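PDB 6W9O: OTU domain-containing protein wMelOTU, which probably removes ubiquitin from modified proteins as a bacterial OTU-family cysteine protease. Local coordinates for residues Ser155-Ile160 / Val174-Ser179; Ser52-Ser57 / Val182-Lys187. All coordinates share one frame; numbering follows the deposited sequence.

Interaction 1 of 2, residues Ser155-Ile160 / Val174-Ser179; sequences SLHELI and VDYDDS
V174 overlaps H157 and L159, two side chains that leave the same face of strand 155-160. One methyl, CG2, serves both: V174 CG2 lies 4.1 Å from H157 CB and 4.3 Å from L159 CD1, so it straddles the two strand positions while E158 between them points away. The other methyl does a different job. With V174 CG1 anti to the backbone N (chi1 179°), it comes over one face of the Y176 ring, 3.8 Å above the plane and toward the rim. The valine therefore fills the corner between the strand and the tyrosine. Y176 crosses H157 at about a right angle, and its phenol end reaches the imidazole, with Y176 OH 3.7 Å from H157 CE1. This is packing rather than a hydrogen bond; H157 instead uses ND1 to bond H142 NE2, which should limit rotation of its ring. Y176 itself sits within a type I turn from D175 to D178. An Asx turn reinforces it: D177 N meets D175 OD1 at 2.9 Å, on the anti side of the carboxylate and with an N-H...O angle of 153°. D178 ties the far side of the turn to K140 by a salt bridge. Y176 also packs almost parallel on the H183 ring. Strand 155-161 runs antiparallel between 140-146 and 164-167, and the loop leading to strand 181-188 returns across the sheet, with V174 touching H142 of strand 140-146.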
loop_
_atom_site.group_PDB
_atom_site.type_symbol
_atom_site.label_atom_id
_atom_site.label_comp_id
_atom_site.label_asym_id
_atom_site.label_seq_id
_atom_site.Cartn_x
_atom_site.Cartn_y
_atom_site.Cartn_z
ATOM N N SER A 155 -18.381 -0.301 4.037
ATOM C CA SER A 155 -16.982 -0.575 3.629
ATOM C C SER A 155 -16.911 -0.680 2.104
ATOM O O SER A 155 -17.689 -1.452 1.529
ATOM C CB SER A 155 -16.464 -1.824 4.286
ATOM O OG SER A 155 -16.016 -1.544 5.602
ATOM N N LEU A 156 -16.040 0.122 1.493
ATOM C CA LEU A 156 -15.808 0.104 0.063
ATOM C C LEU A 156 -14.475 -0.601 -0.195
ATOM O O LEU A 156 -13.489 -0.420 0.535
ATOM C CB LEU A 156 -15.725 1.531 -0.508
ATOM C CG LEU A 156 -16.862 2.467 -0.111
ATOM C CD1 LEU A 156 -16.627 3.825 -0.693
ATOM C CD2 LEU A 156 -18.144 1.891 -0.632
ATOM N N HIS A 157 -14.428 -1.411 -1.232
ATOM C CA HIS A 157 -13.220 -2.125 -1.583
ATOM C C HIS A 157 -12.642 -1.509 -2.850
ATOM O O HIS A 157 -13.351 -1.394 -3.859
ATOM C CB HIS A 157 -13.602 -3.582 -1.809
ATOM C CG HIS A 157 -14.081 -4.242 -0.561
ATOM N ND1 HIS A 157 -13.206 -4.860 0.317
ATOM C CD2 HIS A 157 -15.309 -4.360 -0.012
ATOM C CE1 HIS A 157 -13.892 -5.337 1.346
ATOM N NE2 HIS A 157 -15.169 -5.044 1.170
ATOM N N GLU A 158 -11.366 -1.151 -2.806
ATOM C CA GLU A 158 -10.642 -0.625 -3.950
ATOM C C GLU A 158 -9.512 -1.589 -4.273
ATOM O O GLU A 158 -8.915 -2.210 -3.375
ATOM C CB GLU A 158 -10.023 0.760 -3.648
ATOM N N LEU A 159 -9.220 -1.726 -5.556
ATOM C CA LEU A 159 -8.098 -2.525 -6.003
ATOM C C LEU A 159 -7.228 -1.667 -6.891
ATOM O O LEU A 159 -7.741 -1.034 -7.824
ATOM C CB LEU A 159 -8.592 -3.701 -6.833
ATOM C CG LEU A 159 -9.046 -4.869 -5.988
ATOM C CD1 LEU A 159 -9.833 -5.842 -6.920
ATOM C CD2 LEU A 159 -7.822 -5.590 -5.415
ATOM N N ILE A 160 -5.946 -1.601 -6.563
ATOM C CA ILE A 160 -4.957 -0.802 -7.266
ATOM C C ILE A 160 -3.948 -1.770 -7.862
ATOM O O ILE A 160 -3.576 -2.755 -7.218
ATOM C CB ILE A 160 -4.276 0.191 -6.310
ATOM C CG1 ILE A 160 -5.341 1.244 -5.915
ATOM C CG2 ILE A 160 -3.123 0.949 -6.978
ATOM C CD1 ILE A 160 -5.091 1.880 -4.625
ATOM N N VAL A 174 -12.365 -8.915 -5.183
ATOM C CA VAL A 174 -11.207 -9.149 -4.337
ATOM C C VAL A 174 -11.060 -10.645 -4.148
ATOM O O VAL A 174 -12.038 -11.330 -3.869
ATOM C CB VAL A 174 -11.444 -8.485 -2.970
ATOM C CG1 VAL A 174 -10.267 -8.716 -2.050
ATOM C CG2 VAL A 174 -11.699 -6.946 -3.179
ATOM N N ASP A 175 -9.833 -11.133 -4.242
ATOM C CA ASP A 175 -9.569 -12.568 -4.087
ATOM C C ASP A 175 -8.714 -12.692 -2.835
ATOM O O ASP A 175 -7.534 -12.337 -2.859
ATOM C CB ASP A 175 -8.780 -13.052 -5.306
ATOM C CG ASP A 175 -8.542 -14.538 -5.289
ATOM O OD1 ASP A 175 -8.694 -15.171 -4.216
ATOM O OD2 ASP A 175 -8.269 -15.076 -6.388
ATOM N N TYR A 176 -9.295 -13.234 -1.754
ATOM C CA TYR A 176 -8.569 -13.389 -0.502
ATOM C C TYR A 176 -7.708 -14.648 -0.468
ATOM O O TYR A 176 -7.076 -14.919 0.568
ATOM C CB TYR A 176 -9.580 -13.407 0.649
ATOM C CG TYR A 176 -10.213 -12.042 0.940
ATOM C CD1 TYR A 176 -9.513 -11.102 1.673
ATOM C CD2 TYR A 176 -11.486 -11.743 0.517
ATOM C CE1 TYR A 176 -10.054 -9.864 1.991
ATOM C CE2 TYR A 176 -12.060 -10.482 0.823
ATOM C CZ TYR A 176 -11.312 -9.599 1.572
ATOM O OH TYR A 176 -11.866 -8.334 1.891
ATOM N N ASP A 177 -7.662 -15.410 -1.565
ATOM C CA ASP A 177 -6.780 -16.571 -1.676
ATOM C C ASP A 177 -5.656 -16.339 -2.666
ATOM O O ASP A 177 -4.966 -17.283 -3.033
ATOM C CB ASP A 177 -7.586 -17.797 -2.096
ATOM C CG ASP A 177 -8.633 -18.160 -1.060
ATOM O OD1 ASP A 177 -8.253 -18.407 0.113
ATOM O OD2 ASP A 177 -9.835 -18.131 -1.365
ATOM N N ASP A 178 -5.457 -15.127 -3.122
ATOM C CA ASP A 178 -4.440 -14.800 -4.112
ATOM C C ASP A 178 -3.197 -14.267 -3.413
ATOM O O ASP A 178 -3.220 -13.169 -2.830
ATOM C CB ASP A 178 -5.001 -13.697 -5.012
ATOM C CG ASP A 178 -3.979 -13.189 -6.026
ATOM O OD1 ASP A 178 -4.160 -12.064 -6.541
ATOM O OD2 ASP A 178 -3.008 -13.927 -6.353
ATOM N N SER A 179 -2.082 -15.001 -3.532
ATOM C CA SER A 179 -0.869 -14.546 -2.875
ATOM C C SER A 179 -0.290 -13.284 -3.501
ATOM O O SER A 179 0.606 -12.676 -2.905
ATOM C CB SER A 179 0.188 -15.682 -2.926
ATOM O OG SER A 179 0.592 -15.953 -4.244
#

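Interaction 2 of 2, residues Ser52-Ser57 / Val182-Lys187; sequences SCFFDS and VHIINK
I184 is the single strand side chain that meets segment 52-57, and it does so with two separate branches. Its gamma methyl packs on S57: I184 CG2 is 3.7 Å from S57 CB and 3.9 Å from the backbone atom S57 C. The longer branch goes to the phenylalanine, where I184 CD1 approaches F54 CE1 at 3.7 Å. Placing CG1 between the backbone N and the carbonyl carbon (chi1 69°) lets the isoleucine splay these branches along the helix and touch residues almost one turn apart. F54 approaches I184 obliquely, and F54 CD2 sits over the centre of the F55 ring, 3.9 Å above its plane. F192 meets F54 edge-to-face, and P126, E129 and L133 of helix 126-137 also line its surroundings.

This close fit fades toward both ends of the strand segment. V182 also points toward the helix, but V182 CB comes no nearer than 6.4 Å to S57 O, and the side chain packs instead on F58, S61 and L62, farther along the same helix. At the other end K187 is exposed, while C53, which opens the helix as a cysteine opens the central helix of papain-like proteases, is partly exposed and does not touch the strand.

The serine hydroxyl is turned back into its own helix: S57 OG donates to C53 O at 2.7 Å with a C=O...O angle of 155°, and S57 N reaches the same oxygen from the opposite face of the carbonyl plane. Its polar atom thus being engaged, S57 offers carbon to I184, and the contact between these segments rests on apolar fit and burial without a hydrogen bond across it.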
loop_
_atom_site.group_PDB
_atom_site.type_symbol
_atom_site.label_atom_id
_atom_site.label_comp_id
_atom_site.label_asym_id
_atom_site.label_seq_id
_atom_site.Cartn_x
_atom_site.Cartn_y
_atom_site.Cartn_z
ATOM N N SER A 52 4.585 6.862 8.505
ATOM C CA SER A 52 4.847 5.836 7.511
ATOM C C SER A 52 3.861 4.678 7.566
ATOM O O SER A 52 4.157 3.611 7.012
ATOM C CB SER A 52 6.270 5.308 7.678
ATOM O OG SER A 52 7.168 6.369 7.284
ATOM N N CYS A 53 2.654 4.884 8.122
ATOM C CA CYS A 53 1.735 3.744 8.250
ATOM C C CYS A 53 1.363 3.126 6.914
ATOM O O CYS A 53 1.046 1.936 6.876
ATOM C CB CYS A 53 0.454 4.161 8.980
ATOM S SG CYS A 53 -0.566 5.395 8.115
ATOM N N PHE A 54 1.308 3.900 5.814
ATOM C CA PHE A 54 0.961 3.272 4.541
ATOM C C PHE A 54 2.034 2.289 4.155
ATOM O O PHE A 54 1.739 1.125 3.816
ATOM C CB PHE A 54 0.845 4.340 3.413
ATOM C CG PHE A 54 0.729 3.716 2.072
ATOM C CD1 PHE A 54 -0.475 3.094 1.679
ATOM C CD2 PHE A 54 1.835 3.639 1.269
ATOM C CE1 PHE A 54 -0.559 2.407 0.493
ATOM C CE2 PHE A 54 1.780 2.955 0.059
ATOM C CZ PHE A 54 0.570 2.315 -0.326
ATOM N N PHE A 55 3.282 2.738 4.203
ATOM C CA PHE A 55 4.410 1.894 3.797
ATOM C C PHE A 55 4.551 0.699 4.716
ATOM O O PHE A 55 4.842 -0.435 4.247
ATOM C CB PHE A 55 5.684 2.747 3.815
ATOM C CG PHE A 55 5.591 3.927 2.863
ATOM C CD1 PHE A 55 5.772 3.771 1.507
ATOM C CD2 PHE A 55 5.281 5.185 3.374
ATOM C CE1 PHE A 55 5.642 4.834 0.646
ATOM C CE2 PHE A 55 5.160 6.257 2.504
ATOM C CZ PHE A 55 5.347 6.089 1.160
ATOM N N ASP A 56 4.365 0.916 6.013
ATOM C CA ASP A 56 4.486 -0.189 6.977
ATOM C C ASP A 56 3.348 -1.193 6.805
ATOM O O ASP A 56 3.569 -2.418 6.977
ATOM C CB ASP A 56 4.482 0.373 8.393
ATOM C CG ASP A 56 4.936 -0.652 9.427
ATOM O OD1 ASP A 56 6.042 -1.210 9.211
ATOM O OD2 ASP A 56 4.269 -0.828 10.487
ATOM N N SER A 57 2.140 -0.736 6.507
ATOM C CA SER A 57 1.032 -1.678 6.275
ATOM C C SER A 57 1.276 -2.490 5.012
ATOM O O SER A 57 1.136 -3.739 5.012
ATOM C CB SER A 57 -0.275 -0.886 6.116
ATOM O OG SER A 57 -0.592 -0.215 7.322
ATOM N N VAL A 182 -2.009 -7.836 -1.926
ATOM C CA VAL A 182 -1.725 -7.411 -0.569
ATOM C C VAL A 182 -2.926 -6.598 -0.083
ATOM O O VAL A 182 -3.740 -6.095 -0.880
ATOM C CB VAL A 182 -0.414 -6.616 -0.472
ATOM C CG1 VAL A 182 0.785 -7.554 -0.831
ATOM C CG2 VAL A 182 -0.422 -5.482 -1.418
ATOM N N HIS A 183 -3.098 -6.508 1.245
ATOM C CA HIS A 183 -4.347 -5.986 1.822
ATOM C C HIS A 183 -4.066 -5.002 2.937
ATOM O O HIS A 183 -3.312 -5.311 3.857
ATOM C CB HIS A 183 -5.186 -7.138 2.453
ATOM C CG HIS A 183 -5.486 -8.246 1.496
ATOM N ND1 HIS A 183 -6.636 -8.280 0.733
ATOM C CD2 HIS A 183 -4.806 -9.395 1.235
ATOM C CE1 HIS A 183 -6.623 -9.395 -0.002
ATOM N NE2 HIS A 183 -5.532 -10.090 0.300
ATOM N N ILE A 184 -4.736 -3.836 2.875
ATOM C CA ILE A 184 -4.628 -2.857 3.953
ATOM C C ILE A 184 -6.000 -2.271 4.197
ATOM O O ILE A 184 -6.900 -2.351 3.351
ATOM C CB ILE A 184 -3.587 -1.746 3.665
ATOM C CG1 ILE A 184 -4.111 -0.853 2.529
ATOM C CG2 ILE A 184 -2.210 -2.349 3.323
ATOM C CD1 ILE A 184 -3.088 0.261 2.182
ATOM N N ILE A 185 -6.172 -1.719 5.382
ATOM C CA ILE A 185 -7.464 -1.133 5.763
ATOM C C ILE A 185 -7.273 0.339 6.079
ATOM O O ILE A 185 -6.260 0.730 6.671
ATOM C CB ILE A 185 -8.148 -1.947 6.880
ATOM C CG1 ILE A 185 -9.550 -1.418 7.229
ATOM C CG2 ILE A 185 -7.283 -2.080 8.097
ATOM C CD1 ILE A 185 -10.452 -2.583 7.859
ATOM N N ASN A 186 -8.199 1.154 5.589
ATOM C CA ASN A 186 -8.119 2.636 5.655
ATOM C C ASN A 186 -9.296 3.130 6.488
ATOM O O ASN A 186 -10.421 3.259 5.987
ATOM C CB ASN A 186 -8.170 3.139 4.213
ATOM C CG ASN A 186 -8.157 4.659 4.069
ATOM O OD1 ASN A 186 -8.724 5.187 3.098
ATOM N ND2 ASN A 186 -7.551 5.364 5.015
ATOM N N LYS A 187 -9.059 3.436 7.767
ATOM C CA LYS A 187 -10.188 3.887 8.583
ATOM C C LYS A 187 -10.685 5.286 8.220
ATOM O O LYS A 187 -11.856 5.595 8.412
ATOM C CB LYS A 187 -9.865 3.790 10.064
ATOM C CG LYS A 187 -8.727 4.681 10.480
ATOM C CD LYS A 187 -8.680 4.742 12.026
ATOM C CE LYS A 187 -7.362 5.282 12.520
ATOM N NZ LYS A 187 -7.033 4.678 13.868
#

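Overall arrangement
The two contacts, with centres 13 Å apart, share the mixed six-stranded sheet but use its opposite faces. Interaction 2 lies near the centre of the chain, where helix 53-66 packs on strand 181-188; interaction 1 is more peripheral, where a loop folds over strands 155-161 and 140-146. In chain order, segment 52-57 comes first, then 155-160 and 174-179, and 182-187 closes the series, so both halves of interaction 1 fall between those of interaction 2. H183 joins them: its CE1 is 3.8 Å from Y176 CD1. H142, on the intervening strand 140-146, hydrogen-bonds both H157 and H183, tying strand 155-161 to strand 181-188 in this OTU-like fold.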